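Local atomic coordinates of exopolygalacturonate lyase (Vibrio vulnificus, PDB entry 5A29), a protein that probably cleaves pectin-type polygalacturonate chains by beta-elimination, as a metal-binding polysaccharide lyase of family 2. Residues G306-G318 and T386-G400. Residues are numbered along the deposited sequence; the frame is centred on the assembly and turned at random.
With SRT (S,R meso-tartaric acid), chain Q.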
ATOM      1  N   GLY A 306      15.455 -20.806   9.882  1.00 16.89           N
ATOM      2  CA  GLY A 306      15.450 -19.994  11.133  1.00 14.92           C
ATOM      3  C   GLY A 306      15.368 -18.486  10.864  1.00 19.14           C
ATOM      4  O   GLY A 306      15.480 -18.033   9.705  1.00 19.07           O
ATOM      5  N   ASP A 307      15.317 -17.724  11.931  1.00 16.17           N
ATOM      6  CA  ASP A 307      15.122 -16.281  11.817  1.00 19.54           C
ATOM      7  C   ASP A 307      16.313 -15.666  11.061  1.00 19.58           C
ATOM      8  O   ASP A 307      17.483 -15.913  11.402  1.00 16.20           O
ATOM      9  CB  ASP A 307      15.059 -15.688  13.227  1.00 19.05           C
ATOM     10  CG  ASP A 307      14.750 -14.188  13.210  1.00 23.27           C
ATOM     11  OD1 ASP A 307      15.657 -13.430  12.887  1.00 18.70           O
ATOM     12  OD2 ASP A 307      13.572 -13.828  13.491  1.00 22.51           O
ATOM     13  N   ARG A 308      16.000 -14.903  10.020  1.00 18.22           N
ATOM     14  CA  ARG A 308      17.032 -14.347   9.080  1.00 18.66           C
ATOM     15  C   ARG A 308      17.817 -13.212   9.664  1.00 17.44           C
ATOM     16  O   ARG A 308      19.004 -13.017   9.327  1.00 19.06           O
ATOM     17  CB  ARG A 308      16.333 -13.887   7.807  1.00 17.49           C
ATOM     18  CG  ARG A 308      16.113 -15.027   6.805  1.00 18.24           C
ATOM     19  CD  ARG A 308      14.907 -15.950   7.038  1.00 22.90           C
ATOM     20  NE  ARG A 308      13.623 -15.202   7.093  1.00 22.79           N
ATOM     21  CZ  ARG A 308      12.771 -15.065   6.075  1.00 21.36           C
ATOM     22  NH1 ARG A 308      13.045 -15.539   4.858  1.00 19.04           N
ATOM     23  NH2 ARG A 308      11.614 -14.419   6.260  1.00 21.45           N
ATOM     24  N   ALA A 309      17.194 -12.444  10.570  1.00 16.55           N
ATOM     25  CA  ALA A 309      17.929 -11.388  11.195  1.00 17.56           C
ATOM     26  C   ALA A 309      18.943 -12.005  12.168  1.00 19.09           C
ATOM     27  O   ALA A 309      20.061 -11.478  12.350  1.00 19.95           O
ATOM     28  CB  ALA A 309      16.988 -10.403  11.958  1.00 14.78           C
ATOM     29  N   ALA A 310      18.533 -13.052  12.890  1.00 19.96           N
ATOM     30  CA  ALA A 310      19.443 -13.660  13.908  1.00 19.62           C
ATOM     31  C   ALA A 310      20.651 -14.220  13.135  1.00 19.02           C
ATOM     32  O   ALA A 310      21.769 -14.062  13.578  1.00 22.79           O
ATOM     33  CB  ALA A 310      18.718 -14.822  14.649  1.00 17.75           C
ATOM     34  N   ARG A 311      20.414 -14.805  11.962  1.00 17.17           N
ATOM     35  CA  ARG A 311      21.516 -15.269  11.114  1.00 19.42           C
ATOM     36  C   ARG A 311      22.460 -14.180  10.680  1.00 24.52           C
ATOM     37  O   ARG A 311      23.679 -14.288  10.864  1.00 21.05           O
ATOM     38  CB  ARG A 311      21.031 -16.029   9.912  1.00 18.33           C
ATOM     39  CG  ARG A 311      20.466 -17.427  10.267  1.00 19.36           C
ATOM     40  CD  ARG A 311      19.856 -18.130   9.057  1.00 18.72           C
ATOM     41  NE  ARG A 311      20.880 -18.451   8.041  1.00 21.52           N
ATOM     42  CZ  ARG A 311      20.635 -18.699   6.751  1.00 21.47           C
ATOM     43  NH1 ARG A 311      19.381 -18.749   6.236  1.00 19.66           N
ATOM     44  NH2 ARG A 311      21.653 -18.975   5.952  1.00 21.24           N
ATOM     45  N   GLN A 312      21.912 -13.089  10.137  1.00 20.65           N
ATOM     46  CA  GLN A 312      22.804 -12.025   9.584  1.00 20.61           C
ATOM     47  C   GLN A 312      23.385 -11.067  10.579  1.00 23.08           C
ATOM     48  O   GLN A 312      24.525 -10.633  10.398  1.00 21.59           O
ATOM     49  CB  GLN A 312      22.050 -11.255   8.462  1.00 20.05           C
ATOM     50  CG  GLN A 312      22.964 -10.211   7.707  1.00 19.01           C
ATOM     51  CD  GLN A 312      22.309  -9.864   6.404  1.00 19.85           C
ATOM     52  OE1 GLN A 312      21.109 -10.027   6.285  1.00 18.94           O
ATOM     53  NE2 GLN A 312      23.087  -9.499   5.376  1.00 19.71           N
ATOM     54  N   PHE A 313      22.626 -10.719  11.647  1.00 20.23           N
ATOM     55  CA  PHE A 313      23.018  -9.719  12.625  1.00 22.83           C
ATOM     56  C   PHE A 313      23.288 -10.247  14.045  1.00 21.88           C
ATOM     57  O   PHE A 313      23.889  -9.533  14.849  1.00 21.81           O
ATOM     58  CB  PHE A 313      21.915  -8.639  12.739  1.00 20.54           C
ATOM     59  CG  PHE A 313      21.680  -7.870  11.430  1.00 19.93           C
ATOM     60  CD1 PHE A 313      22.592  -6.884  11.035  1.00 25.73           C
ATOM     61  CD2 PHE A 313      20.572  -8.133  10.645  1.00 22.15           C
ATOM     62  CE1 PHE A 313      22.365  -6.123   9.869  1.00 24.64           C
ATOM     63  CE2 PHE A 313      20.356  -7.401   9.458  1.00 24.69           C
ATOM     64  CZ  PHE A 313      21.269  -6.420   9.082  1.00 21.48           C
ATOM     65  N   GLY A 314      22.723 -11.419  14.345  1.00 23.75           N
ATOM     66  CA  GLY A 314      22.773 -12.001  15.729  1.00 21.66           C
ATOM     67  C   GLY A 314      24.162 -12.074  16.357  1.00 25.67           C
ATOM     68  O   GLY A 314      24.325 -11.689  17.508  1.00 24.88           O
ATOM     69  N   PRO A 315      25.184 -12.488  15.585  1.00 29.34           N
ATOM     70  CA  PRO A 315      26.558 -12.573  16.144  1.00 30.28           C
ATOM     71  C   PRO A 315      27.035 -11.258  16.728  1.00 37.24           C
ATOM     72  O   PRO A 315      27.586 -11.244  17.823  1.00 36.84           O
ATOM     73  CB  PRO A 315      27.405 -12.962  14.915  1.00 30.09           C
ATOM     74  CG  PRO A 315      26.464 -13.756  14.075  1.00 29.65           C
ATOM     75  CD  PRO A 315      25.136 -13.017  14.198  1.00 28.22           C
ATOM     76  N   GLU A 316      26.771 -10.130  16.069  1.00 31.33           N
ATOM     77  CA  GLU A 316      27.157  -8.867  16.665  1.00 27.94           C
ATOM     78  C   GLU A 316      26.115  -8.254  17.611  1.00 31.66           C
ATOM     79  O   GLU A 316      26.472  -7.652  18.591  1.00 32.60           O
ATOM     80  CB  GLU A 316      27.530  -7.825  15.592  1.00 30.53           C
ATOM     81  CG  GLU A 316      28.733  -8.222  14.742  1.00 36.12           C
ATOM     82  CD  GLU A 316      28.441  -9.305  13.694  1.00 37.22           C
ATOM     83  OE1 GLU A 316      27.254  -9.430  13.237  1.00 35.73           O
ATOM     84  OE2 GLU A 316      29.399 -10.045  13.298  1.00 36.66           O
ATOM     85  N   LEU A 317      24.823  -8.410  17.335  1.00 28.76           N
ATOM     86  CA  LEU A 317      23.810  -7.608  18.049  1.00 27.96           C
ATOM     87  C   LEU A 317      23.030  -8.345  19.112  1.00 25.21           C
ATOM     88  O   LEU A 317      22.424  -7.706  19.949  1.00 26.41           O
ATOM     89  CB  LEU A 317      22.817  -6.967  17.024  1.00 28.42           C
ATOM     90  CG  LEU A 317      23.432  -5.924  16.084  1.00 34.16           C
ATOM     91  CD1 LEU A 317      22.322  -5.373  15.228  1.00 29.79           C
ATOM     92  CD2 LEU A 317      24.086  -4.817  16.902  1.00 39.27           C
ATOM     93  N   GLY A 318      22.979  -9.678  19.069  1.00 25.03           N
ATOM     94  CA  GLY A 318      22.313 -10.415  20.159  1.00 26.86           C
ATOM     95  C   GLY A 318      20.812 -10.562  19.953  1.00 26.81           C
ATOM     96  O   GLY A 318      20.350 -10.620  18.818  1.00 25.16           O
ATOM     97  N   THR A 386      18.878   0.746  18.316  1.00 23.32           N
ATOM     98  CA  THR A 386      20.251   0.512  17.845  1.00 25.97           C
ATOM     99  C   THR A 386      20.266   0.882  16.349  1.00 23.65           C
ATOM    100  O   THR A 386      19.488   0.327  15.578  1.00 21.04           O
ATOM    101  CB  THR A 386      20.658  -0.961  17.942  1.00 23.98           C
ATOM    102  OG1 THR A 386      20.651  -1.339  19.309  1.00 28.84           O
ATOM    103  CG2 THR A 386      22.116  -1.162  17.430  1.00 27.63           C
ATOM    104  N   SER A 387      21.216   1.725  15.959  1.00 23.12           N
ATOM    105  CA  SER A 387      21.347   2.168  14.548  1.00 25.70           C
ATOM    106  C   SER A 387      22.466   1.386  13.819  1.00 25.95           C
ATOM    107  O   SER A 387      23.540   1.122  14.367  1.00 24.04           O
ATOM    108  CB  SER A 387      21.626   3.676  14.531  1.00 26.40           C
ATOM    109  OG  SER A 387      21.916   4.106  13.192  1.00 28.19           O
ATOM    110  N   ILE A 388      22.228   0.997  12.582  1.00 24.25           N
ATOM    111  CA  ILE A 388      23.312   0.469  11.781  1.00 23.80           C
ATOM    112  C   ILE A 388      23.744   1.471  10.709  1.00 23.14           C
ATOM    113  O   ILE A 388      24.358   1.063   9.715  1.00 23.25           O
ATOM    114  CB  ILE A 388      22.917  -0.859  11.106  1.00 24.17           C
ATOM    115  CG1 ILE A 388      21.779  -0.677  10.072  1.00 25.44           C
ATOM    116  CG2 ILE A 388      22.487  -1.830  12.191  1.00 31.36           C
ATOM    117  CD1 ILE A 388      21.555  -1.899   9.187  1.00 27.58           C
ATOM    118  N   GLU A 389      23.363   2.723  10.887  1.00 20.95           N
ATOM    119  CA  GLU A 389      23.652   3.791   9.915  1.00 25.44           C
ATOM    120  C   GLU A 389      25.152   3.774   9.496  1.00 26.20           C
ATOM    121  O   GLU A 389      26.040   3.937  10.341  1.00 23.96           O
ATOM    122  CB  GLU A 389      23.305   5.168  10.529  1.00 24.56           C
ATOM    123  CG  GLU A 389      23.369   6.278   9.479  1.00 26.59           C
ATOM    124  CD  GLU A 389      23.071   7.661  10.012  1.00 34.45           C
ATOM    125  OE1 GLU A 389      22.800   7.831  11.222  1.00 38.98           O
ATOM    126  OE2 GLU A 389      23.215   8.627   9.226  1.00 44.49           O
ATOM    127  N   GLY A 390      25.423   3.568   8.209  1.00 26.14           N
ATOM    128  CA  GLY A 390      26.808   3.692   7.722  1.00 25.79           C
ATOM    129  C   GLY A 390      27.633   2.427   7.897  1.00 29.73           C
ATOM    130  O   GLY A 390      28.771   2.390   7.474  1.00 25.13           O
ATOM    131  N   ILE A 391      27.120   1.397   8.588  1.00 24.43           N
ATOM    132  CA  ILE A 391      27.972   0.230   8.886  1.00 25.07           C
ATOM    133  C   ILE A 391      27.820  -0.885   7.826  1.00 24.62           C
ATOM    134  O   ILE A 391      26.731  -1.456   7.646  1.00 24.83           O
ATOM    135  CB  ILE A 391      27.624  -0.313  10.308  1.00 28.46           C
ATOM    136  CG1 ILE A 391      27.755   0.808  11.359  1.00 29.05           C
ATOM    137  CG2 ILE A 391      28.480  -1.509  10.674  1.00 30.87           C
ATOM    138  CD1 ILE A 391      27.303   0.405  12.774  1.00 35.00           C
ATOM    139  N   PRO A 392      28.924  -1.245   7.127  1.00 25.08           N
ATOM    140  CA  PRO A 392      28.758  -2.228   6.047  1.00 25.65           C
ATOM    141  C   PRO A 392      28.310  -3.551   6.689  1.00 24.79           C
ATOM    142  O   PRO A 392      28.820  -3.897   7.757  1.00 29.08           O
ATOM    143  CB  PRO A 392      30.165  -2.344   5.461  1.00 25.42           C
ATOM    144  CG  PRO A 392      30.833  -1.032   5.832  1.00 27.95           C
ATOM    145  CD  PRO A 392      30.280  -0.664   7.185  1.00 25.68           C
ATOM    146  N   LEU A 393      27.368  -4.246   6.084  1.00 20.19           N
ATOM    147  CA  LEU A 393      26.898  -5.513   6.634  1.00 21.99           C
ATOM    148  C   LEU A 393      28.124  -6.481   6.732  1.00 26.00           C
ATOM    149  O   LEU A 393      28.936  -6.593   5.805  1.00 22.18           O
ATOM    150  CB  LEU A 393      25.838  -6.159   5.744  1.00 22.15           C
ATOM    151  CG  LEU A 393      24.544  -5.319   5.546  1.00 19.30           C
ATOM    152  CD1 LEU A 393      23.448  -6.147   4.952  1.00 21.09           C
ATOM    153  CD2 LEU A 393      24.086  -4.727   6.890  1.00 19.57           C
ATOM    154  N   ALA A 394      28.181  -7.238   7.815  1.00 23.24           N
ATOM    155  CA  ALA A 394      29.338  -8.140   8.105  1.00 28.20           C
ATOM    156  C   ALA A 394      29.341  -9.404   7.289  1.00 24.59           C
ATOM    157  O   ALA A 394      30.399  -9.975   7.066  1.00 26.90           O
ATOM    158  CB  ALA A 394      29.421  -8.447   9.628  1.00 26.03           C
ATOM    159  N   ARG A 395      28.183  -9.854   6.796  1.00 21.45           N
ATOM    160  CA  ARG A 395      28.069 -11.063   6.031  1.00 23.57           C
ATOM    161  C   ARG A 395      26.832 -10.974   5.173  1.00 25.17           C
ATOM    162  O   ARG A 395      25.982 -10.129   5.432  1.00 21.17           O
ATOM    163  CB  ARG A 395      27.912 -12.310   6.987  1.00 24.99           C
ATOM    164  CG  ARG A 395      26.680 -12.267   7.943  1.00 24.44           C
ATOM    165  CD  ARG A 395      26.759 -13.358   9.073  1.00 23.31           C
ATOM    166  NE  ARG A 395      27.957 -13.173   9.911  1.00 21.97           N
ATOM    167  CZ  ARG A 395      28.086 -12.274  10.863  1.00 24.21           C
ATOM    168  NH1 ARG A 395      27.116 -11.365  11.117  1.00 25.14           N
ATOM    169  NH2 ARG A 395      29.226 -12.190  11.518  1.00 27.31           N
ATOM    170  N   ASP A 396      26.717 -11.851   4.188  1.00 21.24           N
ATOM    171  CA  ASP A 396      25.533 -11.900   3.357  1.00 23.79           C
ATOM    172  C   ASP A 396      24.331 -12.374   4.171  1.00 26.40           C
ATOM    173  O   ASP A 396      24.493 -13.079   5.186  1.00 21.47           O
ATOM    174  CB  ASP A 396      25.665 -12.912   2.233  1.00 24.84           C
ATOM    175  CG  ASP A 396      26.833 -12.623   1.247  1.00 33.67           C
ATOM    176  OD1 ASP A 396      27.078 -11.453   0.887  1.00 27.87           O
ATOM    177  OD2 ASP A 396      27.390 -13.618   0.733  1.00 31.62           O
ATOM    178  N   GLY A 397      23.135 -12.067   3.664  1.00 21.11           N
ATOM    179  CA  GLY A 397      21.905 -12.617   4.263  1.00 20.28           C
ATOM    180  C   GLY A 397      20.713 -11.927   3.611  1.00 24.35           C
ATOM    181  O   GLY A 397      20.798 -11.275   2.553  1.00 21.76           O
ATOM    182  N   TYR A 398      19.588 -12.094   4.279  1.00 19.13           N
ATOM    183  CA  TYR A 398      18.311 -11.666   3.783  1.00 20.25           C
ATOM    184  C   TYR A 398      18.285 -10.140   3.633  1.00 17.44           C
ATOM    185  O   TYR A 398      17.548  -9.672   2.816  1.00 20.74           O
ATOM    186  CB  TYR A 398      17.265 -12.089   4.847  1.00 17.23           C
ATOM    187  CG  TYR A 398      15.815 -11.881   4.500  1.00 18.97           C
ATOM    188  CD1 TYR A 398      15.215 -12.561   3.441  1.00 17.73           C
ATOM    189  CD2 TYR A 398      15.013 -11.116   5.350  1.00 20.85           C
ATOM    190  CE1 TYR A 398      13.872 -12.444   3.169  1.00 21.32           C
ATOM    191  CE2 TYR A 398      13.644 -11.009   5.108  1.00 23.50           C
ATOM    192  CZ  TYR A 398      13.093 -11.637   4.001  1.00 23.13           C
ATOM    193  OH  TYR A 398      11.755 -11.523   3.764  1.00 22.96           O
ATOM    194  N   TYR A 399      19.026  -9.397   4.435  1.00 16.44           N
ATOM    195  CA  TYR A 399      18.878  -7.933   4.388  1.00 20.20           C
ATOM    196  C   TYR A 399      19.933  -7.340   3.445  1.00 23.82           C
ATOM    197  O   TYR A 399      19.971  -6.143   3.271  1.00 18.38           O
ATOM    198  CB  TYR A 399      18.995  -7.319   5.764  1.00 16.58           C
ATOM    199  CG  TYR A 399      17.884  -7.886   6.648  1.00 19.11           C
ATOM    200  CD1 TYR A 399      16.627  -7.270   6.676  1.00 20.01           C
ATOM    201  CD2 TYR A 399      18.076  -9.083   7.401  1.00 18.49           C
ATOM    202  CE1 TYR A 399      15.563  -7.788   7.439  1.00 18.63           C
ATOM    203  CE2 TYR A 399      17.052  -9.577   8.189  1.00 17.76           C
ATOM    204  CZ  TYR A 399      15.790  -8.917   8.217  1.00 20.29           C
ATOM    205  OH  TYR A 399      14.720  -9.441   8.960  1.00 19.03           O
ATOM    206  N   GLY A 400      20.679  -8.192   2.754  1.00 20.35           N
ATOM    207  CA  GLY A 400      21.623  -7.593   1.779  1.00 21.23           C
ATOM    208  C   GLY A 400      22.918  -8.406   1.707  1.00 25.62           C
ATOM    209  O   GLY A 400      23.212  -9.165   2.615  1.00 23.07           O
TER
HETATM  210  O1  SRT Q1018       9.412 -18.052   4.403  1.00 38.30           O
HETATM  211  O11 SRT Q1018      11.300 -18.018   3.191  1.00 27.90           O
HETATM  212  C1  SRT Q1018      10.204 -17.551   3.544  1.00 35.39           C
HETATM  213  C2  SRT Q1018       9.918 -16.279   2.782  1.00 35.25           C
HETATM  214  O2  SRT Q1018       9.749 -16.520   1.394  1.00 29.97           O
HETATM  215  C3  SRT Q1018       9.057 -15.204   3.369  1.00 29.68           C
HETATM  216  O3  SRT Q1018      10.223 -14.504   3.775  1.00 30.46           O
HETATM  217  C4  SRT Q1018       8.377 -14.355   2.266  1.00 28.38           C
HETATM  218  O4  SRT Q1018       8.975 -13.297   1.935  1.00 29.86           O
HETATM  219  O41 SRT Q1018       7.289 -14.777   1.738  1.00 29.30           O
HETATM  220  O   HOH W   1      19.661 -13.790   6.544  1.00 19.44           O
HETATM  221  O   HOH W   2      25.779  -8.493   9.014  1.00 35.25           O
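Arg308 lays its guanidinium flat over one face of the Tyr398 ring, a stacked cation-pi pair with CZ of Arg308 4.1 Å from the ring centroid and the planes 25° apart. Bends at chi2 and chi3 fold the arginine over the tyrosine, and its NE is held by a salt bridge to Glu323. Both residues line a tartaric acid pocket: at the guanidinium edge, NH2 of Arg308 donates to O3 of the acid at 2.8 Å, with NH1 giving a second bond.

The contact joins helix 308-317, N-capped by Asp307, to the loop between strand 377-378 and helix 417-426 of the family's alpha/alpha barrel. With CG anti to the backbone N (chi1 -174°), Gln312 extends into this loop. Its OE1 accepts from Tyr399 N at 2.9 Å, in the carbonyl plane on a lone pair, while NE2 donates to the carbonyl oxygens of both Arg395 and Gly400. These three bonds fix the amide's rotation against Gly397. CG of Gln312 covers one face of the Phe313 ring, whose CE2 meets CD2 of Tyr399 at 3.5 Å; Leu393 CD2 packs obliquely against the phenylalanine.

Near the helix's last turn, NH1 and NH2 of Arg395 grip Glu316 end-on, nearly coplanar, through its syn lone pairs; NH1 also donates to Gln312 O at 2.8 Å, from above the carbonyl plane. Amide and ion pair thus tie the irregular loop to the helix, which probably keeps Tyr398 against the acid-binding guanidinium.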